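Local atomic coordinates of afamin (PDB entry 6FAK), a protein that carries hydrophobic molecules in body fluids, binds vitamin E and keeps lipidated Wnt proteins soluble and active. Residues A[86-89]-A[90-93]; A[100-103]-A[104-108]. All blocks are in the same frame, centred on the assembly; numbering follows the deposited sequence.

Interaction 1. Residues A[86-89]-A[90-93]. With NAG (2-acetamido-2-deoxy-beta-D-glucopyranose), chain C.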
# COMPACT_ATOMS: atom_id res chain seq x y z
N LYS A 86 -23.55 -19.57 -0.60
CA LYS A 86 -23.32 -19.18 -1.97
C LYS A 86 -21.88 -18.64 -2.21
O LYS A 86 -21.24 -18.99 -3.23
CB LYS A 86 -24.33 -18.11 -2.36
CG LYS A 86 -24.23 -17.66 -3.80
CD LYS A 86 -25.35 -16.71 -4.15
CE LYS A 86 -25.10 -16.08 -5.51
NZ LYS A 86 -26.10 -15.01 -5.77
N HIS A 87 -21.37 -17.83 -1.27
CA HIS A 87 -20.05 -17.19 -1.43
C HIS A 87 -18.99 -17.77 -0.52
O HIS A 87 -17.95 -17.15 -0.28
CB HIS A 87 -20.18 -15.69 -1.27
CG HIS A 87 -21.12 -15.05 -2.25
ND1 HIS A 87 -20.99 -15.20 -3.61
CD2 HIS A 87 -22.17 -14.23 -2.06
CE1 HIS A 87 -21.93 -14.51 -4.22
NE2 HIS A 87 -22.67 -13.91 -3.30
N ASN A 88 -19.24 -18.99 -0.05
CA ASN A 88 -18.23 -19.76 0.67
C ASN A 88 -17.70 -19.01 1.91
O ASN A 88 -16.49 -18.92 2.14
CB ASN A 88 -17.11 -20.20 -0.32
CG ASN A 88 -16.28 -21.38 0.22
OD1 ASN A 88 -15.54 -21.20 1.19
ND2 ASN A 88 -16.36 -22.58 -0.38
N PHE A 89 -18.60 -18.44 2.69
CA PHE A 89 -18.15 -17.87 3.99
C PHE A 89 -18.99 -18.38 5.17
O PHE A 89 -18.96 -17.80 6.28
CB PHE A 89 -18.01 -16.32 3.94
CG PHE A 89 -19.29 -15.57 3.76
CD1 PHE A 89 -20.07 -15.19 4.88
CD2 PHE A 89 -19.75 -15.23 2.51
CE1 PHE A 89 -21.27 -14.49 4.73
CE2 PHE A 89 -20.94 -14.52 2.34
CZ PHE A 89 -21.72 -14.15 3.46
N SER A 90 -19.65 -19.54 4.97
CA SER A 90 -20.46 -20.14 6.04
C SER A 90 -19.65 -20.45 7.29
O SER A 90 -20.17 -20.39 8.40
CB SER A 90 -21.16 -21.44 5.55
OG SER A 90 -20.18 -22.44 5.34
N HIS A 91 -18.38 -20.83 7.10
CA HIS A 91 -17.48 -21.07 8.22
C HIS A 91 -17.31 -19.80 9.12
O HIS A 91 -17.17 -19.92 10.35
CB HIS A 91 -16.13 -21.60 7.72
CG HIS A 91 -15.37 -20.65 6.84
ND1 HIS A 91 -15.76 -20.34 5.55
CD2 HIS A 91 -14.24 -19.95 7.08
CE1 HIS A 91 -14.89 -19.49 5.03
NE2 HIS A 91 -13.96 -19.23 5.93
N CYS A 92 -17.36 -18.61 8.54
CA CYS A 92 -17.38 -17.36 9.36
C CYS A 92 -18.67 -17.17 10.16
O CYS A 92 -18.65 -16.72 11.31
CB CYS A 92 -17.11 -16.13 8.49
SG CYS A 92 -15.53 -16.20 7.65
N CYS A 93 -19.79 -17.52 9.58
CA CYS A 93 -21.06 -17.35 10.23
C CYS A 93 -21.32 -18.39 11.32
O CYS A 93 -22.14 -18.14 12.20
CB CYS A 93 -22.20 -17.33 9.20
SG CYS A 93 -22.05 -15.97 8.05
C1 NAG C . -17.03 -23.30 -1.48
C2 NAG C . -15.91 -24.17 -2.07
C3 NAG C . -16.46 -25.33 -2.91
C4 NAG C . -17.55 -26.06 -2.16
C5 NAG C . -18.63 -25.07 -1.73
C6 NAG C . -19.79 -25.77 -1.04
C7 NAG C . -13.89 -22.85 -2.36
C8 NAG C . -13.06 -22.01 -3.29
N2 NAG C . -15.02 -23.35 -2.87
O3 NAG C . -15.39 -26.24 -3.21
O4 NAG C . -18.11 -27.10 -2.97
O5 NAG C . -18.05 -24.10 -0.86
O6 NAG C . -19.31 -26.58 0.04
O7 NAG C . -13.54 -23.06 -1.21
O HOH W 1 -16.75 -21.94 3.78

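Interaction 2. Residues A[100-103]-A[104-108]. With NAG (2-acetamido-2-deoxy-beta-D-glucopyranose), chain B.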
# COMPACT_ATOMS: atom_id res chain seq x y z
N ARG A 100 -15.68 -14.55 14.70
CA ARG A 100 -16.36 -14.24 13.45
C ARG A 100 -15.68 -13.05 12.77
O ARG A 100 -15.50 -13.07 11.56
CB ARG A 100 -17.86 -13.97 13.67
CG ARG A 100 -18.60 -13.56 12.42
CD ARG A 100 -20.06 -13.21 12.69
NE ARG A 100 -20.91 -14.41 12.83
CZ ARG A 100 -22.23 -14.39 13.07
NH1 ARG A 100 -22.90 -15.55 13.18
NH2 ARG A 100 -22.89 -13.24 13.14
N ARG A 101 -15.36 -12.01 13.53
CA ARG A 101 -14.63 -10.84 13.01
C ARG A 101 -13.28 -11.19 12.36
O ARG A 101 -12.93 -10.67 11.29
CB ARG A 101 -14.44 -9.80 14.10
CG ARG A 101 -15.73 -9.08 14.48
CD ARG A 101 -15.62 -8.39 15.85
NE ARG A 101 -14.46 -7.52 15.90
CZ ARG A 101 -13.74 -7.23 16.99
NH1 ARG A 101 -12.70 -6.43 16.89
NH2 ARG A 101 -14.08 -7.73 18.18
N LEU A 102 -12.59 -12.13 12.98
CA LEU A 102 -11.31 -12.58 12.52
C LEU A 102 -11.47 -13.39 11.22
O LEU A 102 -10.77 -13.13 10.24
CB LEU A 102 -10.60 -13.42 13.62
CG LEU A 102 -9.19 -13.95 13.30
CD1 LEU A 102 -8.22 -12.82 13.05
CD2 LEU A 102 -8.65 -14.81 14.45
N CYS A 103 -12.43 -14.31 11.22
CA CYS A 103 -12.74 -15.08 10.04
C CYS A 103 -13.10 -14.17 8.86
O CYS A 103 -12.62 -14.42 7.76
CB CYS A 103 -13.90 -16.07 10.34
SG CYS A 103 -14.23 -17.23 9.03
N PHE A 104 -13.91 -13.15 9.08
CA PHE A 104 -14.30 -12.19 8.03
C PHE A 104 -13.08 -11.43 7.44
O PHE A 104 -12.96 -11.26 6.21
CB PHE A 104 -15.38 -11.22 8.52
CG PHE A 104 -16.77 -11.67 8.18
CD1 PHE A 104 -17.21 -11.64 6.86
CD2 PHE A 104 -17.61 -12.18 9.14
CE1 PHE A 104 -18.50 -12.07 6.54
CE2 PHE A 104 -18.91 -12.61 8.83
CZ PHE A 104 -19.36 -12.54 7.53
N PHE A 105 -12.19 -11.02 8.33
CA PHE A 105 -10.93 -10.44 7.95
C PHE A 105 -10.06 -11.36 7.09
O PHE A 105 -9.52 -10.91 6.08
CB PHE A 105 -10.17 -9.97 9.20
CG PHE A 105 -8.78 -9.54 8.92
CD1 PHE A 105 -8.53 -8.30 8.37
CD2 PHE A 105 -7.70 -10.33 9.27
CE1 PHE A 105 -7.21 -7.90 8.12
CE2 PHE A 105 -6.40 -9.93 9.02
CZ PHE A 105 -6.17 -8.71 8.46
N TYR A 106 -9.91 -12.63 7.51
CA TYR A 106 -9.22 -13.62 6.72
C TYR A 106 -9.89 -13.97 5.38
O TYR A 106 -9.20 -14.48 4.51
CB TYR A 106 -8.91 -14.91 7.50
CG TYR A 106 -7.89 -14.75 8.60
CD1 TYR A 106 -6.72 -14.05 8.38
CD2 TYR A 106 -8.08 -15.32 9.86
CE1 TYR A 106 -5.78 -13.89 9.37
CE2 TYR A 106 -7.13 -15.16 10.87
CZ TYR A 106 -5.99 -14.43 10.62
OH TYR A 106 -5.00 -14.27 11.56
N ASN A 107 -11.18 -13.70 5.24
CA ASN A 107 -11.92 -13.94 4.02
C ASN A 107 -11.57 -12.99 2.87
O ASN A 107 -11.86 -13.30 1.70
CB ASN A 107 -13.43 -13.85 4.31
CG ASN A 107 -14.30 -14.49 3.20
OD1 ASN A 107 -14.10 -15.63 2.91
ND2 ASN A 107 -15.27 -13.75 2.64
N LYS A 108 -10.98 -11.82 3.16
CA LYS A 108 -10.62 -10.87 2.10
C LYS A 108 -9.54 -11.46 1.23
O LYS A 108 -8.63 -12.12 1.75
CB LYS A 108 -10.14 -9.53 2.70
CG LYS A 108 -11.29 -8.83 3.40
CD LYS A 108 -10.91 -7.46 3.91
CE LYS A 108 -12.09 -6.70 4.48
NZ LYS A 108 -11.69 -5.28 4.61
C1 NAG B . 0.79 -14.82 10.69
C2 NAG B . -0.27 -15.58 11.46
C3 NAG B . -0.60 -14.87 12.76
C4 NAG B . 0.68 -14.64 13.56
C5 NAG B . 1.75 -13.96 12.70
C6 NAG B . 3.07 -13.83 13.46
C7 NAG B . -2.19 -16.88 10.61
C8 NAG B . -1.72 -18.03 11.46
N2 NAG B . -1.47 -15.74 10.65
O3 NAG B . -1.52 -15.65 13.54
O4 NAG B . 0.39 -13.85 14.72
O5 NAG B . 1.97 -14.70 11.49
O6 NAG B . 3.58 -15.14 13.76
O7 NAG B . -3.19 -16.97 9.92

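Interaction 1. Residues A[86-89]-A[90-93]
Phe89 meets Cys93 one helical turn later: the sulfur SG of Cys93 lies 3.7 Å from CE1 of Phe89 and approaches the ring obliquely, a sulfur-aromatic contact. Phe89 is the N-cap of the short helix 90-93, and with CG lodged between its backbone N and carbonyl carbon (chi1 67°) the ring swings to the flank where that sulfur sits. Phe89 is buried: its side chain also touches Leu83 and Pro84 of helix 83-86, Val34 and Asn107. Its carbonyl starts the helix with two weak bonds, from Cys92 N to Phe89 O at 2.9 Å and from Cys93 N to Phe89 O at 3.4 Å; the shorter is also the more bent, 128° at the hydrogen against 150°.

The solvent side is held differently. Asn88, in the left-handed backbone region, carries an N-acetylglucosamine through a covalent bond of 1.5 Å between Asn88 ND2 and the sugar's C1. The imidazole of His91 brings its edge to the loop before the helix, with CE1 of His91 3.4 Å from Asn88 O and that oxygen in the ring plane. One water bridges the two side chains: it donates to Asn88 OD1 at 3.0 Å and is hydrogen-bonded to His91 ND1 at 2.6 Å. The glycosylated Asn88 is partly exposed and His91 exposed. Cys92 and Cys93 are disulfide-bonded to Cys103 and Cys78, the paired adjacent cysteines of the albumin family. With both helix-starting bonds weak, the covalent bridges and the buried ring probably do much to fix this turn.

Interaction 2. Residues A[100-103]-A[104-108]
Leu102 and Tyr106 lie side by side one turn apart on helix 97-106, pointing the same way. The tyrosine can be traced outward: its CB stands 3.8 Å from Cys103 O, still over the backbone, and CD2 of Tyr106 passes 3.5 Å from Leu102 O. At CE2 the contact becomes wholly apolar, with both CG and CD1 of Leu102 at 3.4 Å from Tyr106 CE2. CZ lies 3.7 Å from Leu102 CD1, and the hydroxyl OH of Tyr106 comes 3.6 Å from O7 of an N-acetylglucosamine of a glycan probably carried by Asn467. The leucine's extended start, CG opposite the backbone N at chi1 -178°, brings CG and CD1 against CE2, with CD1 oblique to the ring. Replacing Tyr106 by alanine would probably leave the Leu102 methyls without their aromatic partner and open a gap toward the sugar.

The backbone bond from Tyr106 N to Leu102 O is 2.9 Å long (169° at the hydrogen). On another flank, CG of Arg100 meets the edge of the Phe104 ring in its plane, 3.7 Å from CD2 of Phe104, while the guanidinium stands 84° to that ring, forming a salt bridge with Glu75 and a hydrogen bond to Cys93 O. Phe104 touches Gln74 and Cys78 of helix 69-78 and Cys92 of helix 90-93, whereas Arg101 reaches a salt bridge with Glu250 at the end of helix 231-250, joining the first albumin domain to the second.

The two contacts follow one another in the first albumin domain, their centres 10 Å apart. Besides the disulfide and the arginine-carbonyl bond that join helices 90-93 and 97-106, the two pack directly: CD2 of His91 lies 3.3 Å from Cys103 SG, Cys92 O is 3.3 Å from CG of Arg100, and the side chains of Phe89 and Asn107 touch. Interaction 1 is partly buried, a helix start with weak backbone bonds, a water bridge and its own attached sugar. Interaction 2 is mostly buried, and its helical bonds are mainly well formed; there a sugar only approaches the tyrosine at the outer flank, and charged ends reach neighbouring helices.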